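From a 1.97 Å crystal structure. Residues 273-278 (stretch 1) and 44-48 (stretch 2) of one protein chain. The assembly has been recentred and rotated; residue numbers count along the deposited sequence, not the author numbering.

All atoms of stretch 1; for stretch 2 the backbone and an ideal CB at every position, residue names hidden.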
# COMPACT_ATOMS: atom_id res chain seq x y z
N LEU A 273 -2.47 -3.27 12.60
CA LEU A 273 -2.76 -2.67 11.31
C LEU A 273 -1.59 -2.18 10.45
O LEU A 273 -1.81 -1.54 9.42
CB LEU A 273 -3.77 -1.53 11.52
CG LEU A 273 -5.25 -1.93 11.43
CD1 LEU A 273 -5.52 -3.19 12.26
CD2 LEU A 273 -6.12 -0.78 11.90
N ARG A 274 -0.35 -2.47 10.84
CA ARG A 274 0.78 -2.03 10.02
C ARG A 274 0.64 -2.66 8.64
O ARG A 274 0.03 -3.72 8.49
CB ARG A 274 2.11 -2.46 10.64
CG ARG A 274 2.35 -3.96 10.66
CD ARG A 274 3.73 -4.28 11.21
NE ARG A 274 3.94 -5.72 11.35
CZ ARG A 274 5.04 -6.27 11.85
NH1 ARG A 274 6.04 -5.51 12.25
NH2 ARG A 274 5.13 -7.59 11.95
N SER A 275 1.20 -2.00 7.63
CA SER A 275 1.14 -2.50 6.26
C SER A 275 2.22 -3.56 6.00
O SER A 275 3.07 -3.81 6.85
CB SER A 275 1.28 -1.33 5.29
OG SER A 275 0.22 -0.39 5.48
N PHE A 276 2.19 -4.15 4.80
CA PHE A 276 3.12 -5.22 4.44
C PHE A 276 4.59 -4.82 4.29
O PHE A 276 5.44 -5.69 4.10
CB PHE A 276 2.63 -5.92 3.16
CG PHE A 276 3.07 -5.26 1.89
CD1 PHE A 276 4.10 -5.81 1.12
CD2 PHE A 276 2.46 -4.09 1.45
CE1 PHE A 276 4.51 -5.19 -0.07
CE2 PHE A 276 2.86 -3.46 0.26
CZ PHE A 276 3.89 -4.02 -0.50
N ASP A 277 4.90 -3.53 4.37
CA ASP A 277 6.29 -3.09 4.27
C ASP A 277 6.83 -2.81 5.67
O ASP A 277 7.94 -2.30 5.83
CB ASP A 277 6.42 -1.84 3.40
CG ASP A 277 5.69 -0.64 3.97
OD1 ASP A 277 5.87 0.46 3.40
OD2 ASP A 277 4.95 -0.78 4.97
N GLY A 278 6.04 -3.15 6.69
CA GLY A 278 6.46 -2.95 8.07
C GLY A 278 6.09 -1.63 8.71
O GLY A 278 6.19 -1.48 9.93
N UNK A 44 -4.49 -4.92 -1.25
CA UNK A 44 -4.17 -3.63 -0.66
C UNK A 44 -2.70 -3.72 -0.25
O UNK A 44 -1.95 -2.75 -0.32
CB UNK A 44 -5.08 -3.29 0.52
N UNK A 45 -2.28 -4.92 0.17
CA UNK A 45 -0.91 -5.13 0.61
C UNK A 45 0.04 -5.61 -0.48
O UNK A 45 0.49 -6.76 -0.47
CB UNK A 45 -0.90 -6.14 1.76
N UNK A 46 0.35 -4.72 -1.42
CA UNK A 46 1.29 -5.03 -2.49
C UNK A 46 1.64 -3.73 -3.18
O UNK A 46 1.23 -2.66 -2.73
CB UNK A 46 0.71 -6.05 -3.48
N UNK A 47 2.42 -3.80 -4.26
CA UNK A 47 2.80 -2.61 -5.01
C UNK A 47 2.24 -2.70 -6.43
O UNK A 47 2.18 -3.80 -7.00
CB UNK A 47 4.32 -2.45 -5.04
N UNK A 48 1.88 -1.56 -7.00
CA UNK A 48 1.36 -1.54 -8.36
C UNK A 48 2.38 -2.07 -9.35
O UNK A 48 2.05 -2.67 -10.37
CB UNK A 48 0.94 -0.12 -8.75

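Stretch 1 leaves a helix at Arg274 and folds into a type I beta turn from Ser275 to Gly278, closed by the backbone hydrogen bond from Gly278 N to Ser275 O (3.0 Å). The turn projects the Phe276 ring toward stretch 2, and this ring dominates the contact.

At position 44, CA-to-CB points sideways and no atom of stretch 1 lies within 5.5 Å of the ideal CB. Stretch 1 therefore sets little preference, and many side chains would fit. The residue is Arg44, whose guanidinium group forms its hydrogen bonds elsewhere in the structure.

At position 45 the CA is 5.6 Å from the CA of Phe276, the closest pair of CA atoms across the two stretches, and the ideal CB lies 3.8 Å from Phe276 CB. Although CA-to-CB points sideways, a side chain of moderate length could turn along stretch 1 to the backbone N of Phe276, a donor that the turn's closing bond does not use. An acceptor is favoured: Glu or Gln would have the length. The residue is Glu45. With chi1 and chi2 both m, its carboxylate reaches the turn, and Phe276 N donates to Glu45 OE2 at 2.8 Å. One water donates to the same OE2 (2.8 Å) and also hydrogen-bonds Ser275 OG (2.7 Å).

At position 46 the backbone itself meets the aromatic ring: the N of this residue lies 3.3 Å from Phe276 CE2, over one ring face. CA-to-CB points away, and the ideal CB is 4.8 Å from Phe276 CZ, so stretch 1 discriminates little among side chains. Extended backbone angles (-167/-175) would accommodate a beta-branched residue, among others. The residue is Thr46, whose side chain makes no close contact with stretch 1.

The backbone is also extended at position 47, where CA-to-CB points sideways and the ideal CB is 4.8 Å from Phe276 CZ. A large apolar or aromatic side chain could pack against the end of that ring, Leu, Met, Phe or Tyr among them; a long side chain with a polar tip could approach Asp277, directly or through water. The residue is Tyr47. The edge of Phe276 approaches its ring face, with centroids 4.9 Å apart and planes at 63°; Phe276 CZ is 3.7 Å from Tyr47 CZ. A water bridges Tyr47 OH and Asp277 OD1, 2.6 Å from each.

Position 48 is out of reach of stretch 1, so nothing there limits the choice; the residue is Leu48.

Stretch 2, residues 44-48: RETYL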
# COMPACT_ATOMS: atom_id res chain seq x y z
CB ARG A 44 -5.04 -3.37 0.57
CG ARG A 44 -6.31 -2.56 0.29
CD ARG A 44 -7.16 -2.47 1.55
NE ARG A 44 -8.20 -1.45 1.47
CZ ARG A 44 -8.03 -0.18 1.82
NH1 ARG A 44 -9.03 0.68 1.71
NH2 ARG A 44 -6.85 0.23 2.28
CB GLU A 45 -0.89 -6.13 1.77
CG GLU A 45 -1.74 -5.75 2.97
CD GLU A 45 -1.16 -4.63 3.82
OE1 GLU A 45 -1.64 -4.46 4.96
OE2 GLU A 45 -0.23 -3.92 3.37
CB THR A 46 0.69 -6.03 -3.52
OG1 THR A 46 1.73 -6.51 -4.38
CG2 THR A 46 -0.39 -5.36 -4.37
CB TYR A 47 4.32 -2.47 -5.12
CG TYR A 47 5.06 -2.22 -3.83
CD1 TYR A 47 4.73 -1.14 -3.00
CD2 TYR A 47 6.15 -3.01 -3.47
CE1 TYR A 47 5.48 -0.87 -1.85
CE2 TYR A 47 6.89 -2.75 -2.33
CZ TYR A 47 6.56 -1.68 -1.53
OH TYR A 47 7.33 -1.42 -0.42
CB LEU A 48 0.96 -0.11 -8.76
CG LEU A 48 -0.27 0.50 -8.07
CD1 LEU A 48 -0.37 1.98 -8.44
CD2 LEU A 48 -1.52 -0.24 -8.49
O HOH W 1 -1.24 -1.27 3.35
O HOH W 2 -0.44 -6.20 6.56
O HOH W 3 6.42 0.70 0.83
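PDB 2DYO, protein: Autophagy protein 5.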